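Malonate decarboxylase subunit alpha (Acinetobacter baumannii ATCC 17978, PDB 6MPR) probably acts as the acyl-carrier-protein transferase subunit of malonate decarboxylase, exchanging acetyl for malonyl on the carrier protein during the breakdown of malonate. Local coordinates at the interface of chains A and B. Residues are numbered along the deposited sequence; one frame, centred on the assembly and turned at random. Chains: chain A/B, Malonate decarboxylase subunit alpha.

Contact 1 and contact 2 belong to one two-fold symmetric interface between chains A and B, with the centres of their C-alpha atoms about 21 Å apart. They share no residue. Contact 1 pairs helix 350-359 of each chain with its counterpart, flanked by helix 143-149, and so brings matching residues such as Met351 and Gln358 together. Contact 2 is made of unlike parts, helix 406-410 and nearby loops of chain A receiving a loop of chain B, recurring with the chains exchanged. Together they suggest a dimer held by a helix pair at the two-fold axis and sockets set off it, although the deposited assembly alone does not prove it biological.

Contact 1: the interface of chains A and B. Residues chain A 144, 351, 355, 358-359; chain B 148, 351, 355, 358-359.
A:Met351 and B:Met351 reach toward each other tip to tip, their CE methyl groups 3.3 Å apart, a tight approach for two carbons. Both have CG opposite the backbone N, but their chains turn differently about chi2, and the matching residues depart from exact symmetry where they meet.

Leucine and isoleucine carry much of the remaining apolar contact. B:Leu355 turns CD2 to the sulfur SD of A:Met351 at 3.5 Å, the two side chains running past each other in opposite directions. Its other branch, CD1, lies 3.7 Å from CD1 of A:Leu355 and also touches the tip of A:Ile144. That isoleucine stands roughly at right angles to B:Leu355 and lays its CD1 against ring atom CE2 of B:Tyr359 at 3.8 Å. On the opposite flank, the B:Ser148 hydroxyl OG packs against A:Leu355, chiefly at CG and CD2.

A polar link joins the two Gln358 amides. NE2 of B:Gln358 donates to the carbonyl OE1 of A:Gln358 at 3.1 Å. The bond is bent, 138° at the hydrogen, and the donor is tilted from the carbonyl plane. OE1 of A:Gln358 and NE2 of B:Gln358 take equivalent places over the rims of their own chains' Tyr359 rings. The two amides are flipped relative to each other (chi3 172° and -8°), which sets a carbonyl oxygen against an N-H where the two-fold would otherwise pair like with like.

Within the fold, the patch pairs helix 350-359 of one subunit with the same helix of the other, while helix 143-149 of each chain closes its flanks.

Contact 2: the interface of chains A and B. Residues chain A 408-409, 412, 424-426; chain B 461-462.
B:Leu462 inserts its side chain into a socket on chain A formed by A:Trp408, A:Leu409, A:Arg412 and the loop at A:Ala424 and A:Arg425, a knob-like contact between two subunits of the malonate decarboxylase alpha family. Its two methyl groups take different walls. CD1 lies 3.5 Å from CD2 of A:Leu409, the two leucines passing each other in opposite directions. CD2 meets the six-membered part of the A:Trp408 indole, 3.7 Å from CH2, and also rests against A:Arg425, where CA is 3.8 Å away. With CG placed beside its own backbone N (chi1 -76°), the leucine directs this forked end toward both walls. A:Gly426 supports the tryptophan from within chain A, its CA lying over the centre of one indole face. The backbone carbonyl oxygen of A:Ala424 touches CG of B:Leu462 at 3.6 Å.

B:Pro461 contributes both its ring and its carbonyl. Ring atoms CB and CG brush CD1 of A:Leu409, whose side chain runs roughly perpendicular to the proline. The carbonyl oxygen O accepts a hydrogen bond from NH1 of A:Arg412 at 3.0 Å, nearly straight at 167°. This oxygen lies in the guanidinium plane, at its edge, whereas the donor stands above the carbonyl plane. A water molecule bridges the same oxygen to NH2 of A:Arg412, 2.9 Å from that nitrogen.

A:Arg412 reaches the proline through a chain that is extended except for a bend at chi3 (62°). CD2 of A:Leu409 lies over the centre of one guanidinium face, and NH1 of A:Arg412 itself meets CD1 of B:Leu462 at 3.6 Å, that methyl thus packing against both residues.

Contact 1: the interface of chains A and B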
ATOM      1  N   ILE A 144       1.175   3.213  -6.653  1.00 13.31           N
ATOM      2  CA  ILE A 144       0.590   2.006  -6.078  1.00  8.74           C
ATOM      3  C   ILE A 144      -0.929   2.041  -6.102  1.00  9.61           C
ATOM      4  O   ILE A 144      -1.556   0.986  -6.001  1.00  9.03           O
ATOM      5  CB  ILE A 144       1.087   1.723  -4.648  1.00 10.87           C
ATOM      6  CG1 ILE A 144       0.700   2.851  -3.692  1.00 10.25           C
ATOM      7  CG2 ILE A 144       2.595   1.451  -4.668  1.00 14.04           C
ATOM      8  CD1 ILE A 144       1.028   2.532  -2.250  1.00 12.46           C
ATOM      9  N   MET A 351       6.471  -1.284  -5.601  1.00  8.19           N
ATOM     10  CA  MET A 351       5.259  -1.406  -4.792  0.56 10.07           C
ATOM     11  C   MET A 351       5.592  -1.472  -3.305  1.00  9.41           C
ATOM     12  O   MET A 351       4.980  -0.769  -2.483  1.00  7.71           O
ATOM     13  CB  MET A 351       4.442  -2.630  -5.203  0.56 11.10           C
ATOM     14  CG  MET A 351       3.258  -2.849  -4.260  0.56 10.64           C
ATOM     15  SD  MET A 351       1.761  -3.467  -5.021  0.56 35.17           S
ATOM     16  CE  MET A 351       2.009  -5.230  -4.985  0.56 36.79           C
ATOM     17  N   LEU A 355       4.793   1.456  -0.582  1.00  8.83           N
ATOM     18  CA  LEU A 355       3.989   1.120   0.594  1.00 12.97           C
ATOM     19  C   LEU A 355       4.695   1.535   1.884  1.00  9.64           C
ATOM     20  O   LEU A 355       4.080   2.132   2.780  1.00 10.54           O
ATOM     21  CB  LEU A 355       3.687  -0.377   0.614  1.00 12.49           C
ATOM     22  CG  LEU A 355       2.538  -0.783   1.535  1.00 29.58           C
ATOM     23  CD1 LEU A 355       1.247  -0.039   1.159  1.00 25.25           C
ATOM     24  CD2 LEU A 355       2.343  -2.292   1.477  1.00 38.22           C
ATOM     25  N   GLN A 358       4.540   5.184   2.485  1.00 10.17           N
ATOM     26  CA  GLN A 358       3.283   5.650   3.067  1.00 10.17           C
ATOM     27  C   GLN A 358       3.189   5.310   4.555  1.00  9.92           C
ATOM     28  O   GLN A 358       2.916   6.179   5.389  1.00 11.61           O
ATOM     29  CB  GLN A 358       2.091   5.028   2.332  1.00  9.97           C
ATOM     30  CG  GLN A 358       0.795   5.321   3.105  1.00 11.24           C
ATOM     31  CD  GLN A 358      -0.429   4.599   2.578  1.00 17.94           C
ATOM     32  OE1 GLN A 358      -1.481   4.642   3.212  1.00 20.26           O
ATOM     33  NE2 GLN A 358      -0.310   3.954   1.424  1.00 23.03           N
ATOM     34  N   TYR A 359       3.390   4.041   4.901  1.00 11.51           N
ATOM     35  CA  TYR A 359       2.995   3.532   6.208  1.00 10.01           C
ATOM     36  C   TYR A 359       4.122   3.453   7.224  1.00  8.71           C
ATOM     37  O   TYR A 359       3.835   3.378   8.422  1.00 13.54           O
ATOM     38  CB  TYR A 359       2.402   2.124   6.068  1.00  9.69           C
ATOM     39  CG  TYR A 359       0.909   2.062   5.968  1.00  9.80           C
ATOM     40  CD1 TYR A 359       0.105   2.514   7.002  1.00 12.05           C
ATOM     41  CD2 TYR A 359       0.297   1.515   4.862  1.00  8.71           C
ATOM     42  CE1 TYR A 359      -1.274   2.437   6.919  1.00 12.32           C
ATOM     43  CE2 TYR A 359      -1.074   1.427   4.777  1.00 11.44           C
ATOM     44  CZ  TYR A 359      -1.850   1.889   5.812  1.00 12.34           C
ATOM     45  OH  TYR A 359      -3.212   1.798   5.730  1.00 14.76           O
TER
ATOM     46  N   SER B 148       4.933  -3.201   5.873  1.00  8.55           N
ATOM     47  CA  SER B 148       5.746  -2.107   5.354  0.53  9.70           C
ATOM     48  C   SER B 148       6.944  -1.826   6.248  1.00 11.87           C
ATOM     49  O   SER B 148       8.002  -1.423   5.751  1.00 10.33           O
ATOM     50  CB  SER B 148       4.887  -0.856   5.192  0.53 10.53           C
ATOM     51  OG  SER B 148       3.840  -1.126   4.281  0.53  8.68           O
ATOM     52  N   MET B 351      -1.272  -8.760   0.962  1.00 10.37           N
ATOM     53  CA  MET B 351      -0.745  -7.413   0.761  0.58 13.00           C
ATOM     54  C   MET B 351      -1.417  -6.741  -0.433  1.00 10.90           C
ATOM     55  O   MET B 351      -1.902  -5.604  -0.333  1.00  9.27           O
ATOM     56  CB  MET B 351       0.777  -7.472   0.588  0.58 13.11           C
ATOM     57  CG  MET B 351       1.449  -6.110   0.359  0.58 12.05           C
ATOM     58  SD  MET B 351       1.264  -5.566  -1.341  0.58 11.68           S
ATOM     59  CE  MET B 351       1.795  -7.017  -2.251  0.58 16.80           C
ATOM     60  N   LEU B 355      -4.100  -3.619  -0.350  1.00 10.71           N
ATOM     61  CA  LEU B 355      -3.766  -2.386  -1.057  1.00 12.84           C
ATOM     62  C   LEU B 355      -4.907  -1.949  -1.955  1.00  8.92           C
ATOM     63  O   LEU B 355      -5.271  -0.768  -1.979  1.00  9.59           O
ATOM     64  CB  LEU B 355      -2.497  -2.577  -1.878  1.00  8.42           C
ATOM     65  CG  LEU B 355      -1.924  -1.296  -2.476  1.00 24.07           C
ATOM     66  CD1 LEU B 355      -1.430  -0.325  -1.406  1.00 25.98           C
ATOM     67  CD2 LEU B 355      -0.826  -1.629  -3.480  1.00 31.46           C
ATOM     68  N   GLN B 358      -7.590  -0.434   0.034  1.00  9.00           N
ATOM     69  CA  GLN B 358      -7.367   0.974   0.363  1.00  7.83           C
ATOM     70  C   GLN B 358      -7.597   1.900  -0.835  1.00  8.94           C
ATOM     71  O   GLN B 358      -8.321   2.894  -0.732  1.00 11.06           O
ATOM     72  CB  GLN B 358      -5.948   1.189   0.902  1.00  7.77           C
ATOM     73  CG  GLN B 358      -5.644   2.687   0.991  1.00  9.50           C
ATOM     74  CD  GLN B 358      -4.193   3.008   1.323  1.00 17.37           C
ATOM     75  OE1 GLN B 358      -3.403   2.133   1.632  1.00 27.79           O
ATOM     76  NE2 GLN B 358      -3.844   4.276   1.237  1.00 19.68           N
ATOM     77  N   TYR B 359      -6.986   1.592  -1.978  1.00  8.29           N
ATOM     78  CA  TYR B 359      -6.858   2.549  -3.067  1.00  9.28           C
ATOM     79  C   TYR B 359      -7.828   2.344  -4.215  1.00 10.97           C
ATOM     80  O   TYR B 359      -8.014   3.277  -5.003  1.00 12.50           O
ATOM     81  CB  TYR B 359      -5.445   2.485  -3.661  1.00  7.39           C
ATOM     82  CG  TYR B 359      -4.464   3.480  -3.088  1.00 10.68           C
ATOM     83  CD1 TYR B 359      -4.641   4.843  -3.270  1.00 10.14           C
ATOM     84  CD2 TYR B 359      -3.355   3.051  -2.387  1.00  9.09           C
ATOM     85  CE1 TYR B 359      -3.745   5.757  -2.762  1.00  7.99           C
ATOM     86  CE2 TYR B 359      -2.421   3.969  -1.871  1.00 10.89           C
ATOM     87  CZ  TYR B 359      -2.637   5.319  -2.063  1.00 11.10           C
ATOM     88  OH  TYR B 359      -1.751   6.247  -1.577  1.00 11.13           O
TER

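Contact 2: the interface of chains A and B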
ATOM      1  N   TRP A 408       6.024  11.118  14.467  1.00 16.38           N
ATOM      2  CA  TRP A 408       4.600  11.019  14.164  1.00 15.88           C
ATOM      3  C   TRP A 408       3.752  11.458  15.354  1.00 15.86           C
ATOM      4  O   TRP A 408       2.743  12.155  15.185  1.00 17.44           O
ATOM      5  CB  TRP A 408       4.288   9.583  13.750  1.00 13.11           C
ATOM      6  CG  TRP A 408       2.891   9.269  13.324  1.00 11.69           C
ATOM      7  CD1 TRP A 408       2.361   9.409  12.076  1.00 11.71           C
ATOM      8  CD2 TRP A 408       1.867   8.684  14.132  1.00 11.34           C
ATOM      9  NE1 TRP A 408       1.052   8.973  12.063  1.00 11.58           N
ATOM     10  CE2 TRP A 408       0.733   8.510  13.312  1.00 10.04           C
ATOM     11  CE3 TRP A 408       1.797   8.290  15.467  1.00 14.40           C
ATOM     12  CZ2 TRP A 408      -0.455   7.978  13.790  1.00 13.06           C
ATOM     13  CZ3 TRP A 408       0.618   7.750  15.937  1.00 14.21           C
ATOM     14  CH2 TRP A 408      -0.498   7.603  15.100  1.00 16.49           C
ATOM     15  N   LEU A 409       4.154  11.079  16.569  1.00 14.39           N
ATOM     16  CA  LEU A 409       3.469  11.576  17.762  1.00 14.32           C
ATOM     17  C   LEU A 409       3.629  13.082  17.931  1.00 18.79           C
ATOM     18  O   LEU A 409       2.744  13.736  18.497  1.00 18.65           O
ATOM     19  CB  LEU A 409       4.007  10.880  19.018  1.00 16.51           C
ATOM     20  CG  LEU A 409       3.545   9.455  19.281  1.00 19.55           C
ATOM     21  CD1 LEU A 409       4.237   8.892  20.532  1.00 21.47           C
ATOM     22  CD2 LEU A 409       2.034   9.464  19.459  1.00 20.51           C
ATOM     23  N   ARG A 412       0.761  15.271  16.895  1.00 14.86           N
ATOM     24  CA  ARG A 412      -0.540  15.138  17.533  1.00 15.99           C
ATOM     25  C   ARG A 412      -0.929  16.403  18.297  1.00 20.00           C
ATOM     26  O   ARG A 412      -0.083  17.102  18.860  1.00 19.65           O
ATOM     27  CB  ARG A 412      -0.548  13.941  18.490  1.00 13.87           C
ATOM     28  CG  ARG A 412      -1.868  13.751  19.228  1.00 17.39           C
ATOM     29  CD  ARG A 412      -1.941  12.439  20.002  1.00 19.56           C
ATOM     30  NE  ARG A 412      -0.934  12.316  21.054  1.00 19.13           N
ATOM     31  CZ  ARG A 412      -0.898  11.316  21.935  1.00 17.13           C
ATOM     32  NH1 ARG A 412      -1.836  10.370  21.914  1.00 19.56           N
ATOM     33  NH2 ARG A 412       0.064  11.266  22.849  1.00 19.78           N
ATOM     34  N   ALA A 424      -6.803  11.532  20.148  1.00 21.97           N
ATOM     35  CA  ALA A 424      -6.144  12.170  19.027  1.00 20.74           C
ATOM     36  C   ALA A 424      -5.103  11.221  18.437  1.00 19.48           C
ATOM     37  O   ALA A 424      -4.725  10.222  19.051  1.00 20.98           O
ATOM     38  CB  ALA A 424      -5.496  13.482  19.463  1.00 19.40           C
ATOM     39  N   ARG A 425      -4.660  11.519  17.225  1.00 20.88           N
ATOM     40  CA  ARG A 425      -3.650  10.680  16.599  1.00 18.51           C
ATOM     41  C   ARG A 425      -2.512  11.525  16.041  1.00 13.74           C
ATOM     42  O   ARG A 425      -2.629  12.741  15.840  1.00 15.06           O
ATOM     43  CB  ARG A 425      -4.252   9.805  15.495  1.00 23.92           C
ATOM     44  CG  ARG A 425      -5.342  10.481  14.699  1.00 23.16           C
ATOM     45  CD  ARG A 425      -5.645   9.598  13.522  1.00 24.02           C
ATOM     46  NE  ARG A 425      -6.857   9.964  12.811  1.00 19.75           N
ATOM     47  CZ  ARG A 425      -7.261   9.310  11.728  1.00 16.67           C
ATOM     48  NH1 ARG A 425      -6.532   8.297  11.281  1.00 12.26           N
ATOM     49  NH2 ARG A 425      -8.377   9.656  11.108  1.00 14.81           N
ATOM     50  N   GLY A 426      -1.386  10.860  15.825  1.00 14.51           N
ATOM     51  CA  GLY A 426      -0.254  11.494  15.193  1.00 13.98           C
ATOM     52  C   GLY A 426      -0.517  11.714  13.718  1.00 13.77           C
ATOM     53  O   GLY A 426      -1.589  11.409  13.183  1.00 14.17           O
TER
ATOM     54  N   PRO B 461       0.530   4.972  23.813  1.00 22.73           N
ATOM     55  CA  PRO B 461       0.288   6.423  23.801  1.00 20.58           C
ATOM     56  C   PRO B 461      -1.064   6.814  23.220  1.00 25.81           C
ATOM     57  O   PRO B 461      -1.556   7.904  23.538  1.00 20.26           O
ATOM     58  CB  PRO B 461       1.454   6.964  22.962  1.00 20.41           C
ATOM     59  CG  PRO B 461       1.811   5.823  22.049  1.00 29.56           C
ATOM     60  CD  PRO B 461       1.585   4.572  22.859  1.00 23.32           C
ATOM     61  N   LEU B 462      -1.689   5.969  22.397  1.00 18.45           N
ATOM     62  CA  LEU B 462      -3.006   6.244  21.833  1.00 18.54           C
ATOM     63  C   LEU B 462      -3.991   5.166  22.248  1.00 19.60           C
ATOM     64  O   LEU B 462      -3.647   3.979  22.262  1.00 17.42           O
ATOM     65  CB  LEU B 462      -2.996   6.288  20.280  1.00 17.54           C
ATOM     66  CG  LEU B 462      -2.453   7.474  19.488  1.00 20.14           C
ATOM     67  CD1 LEU B 462      -0.968   7.624  19.738  1.00 17.03           C
ATOM     68  CD2 LEU B 462      -2.711   7.273  18.009  1.00 22.03           C
TER
HETATM   69  O   HOH W   1      -0.891   9.814  25.167  1.00 29.32           O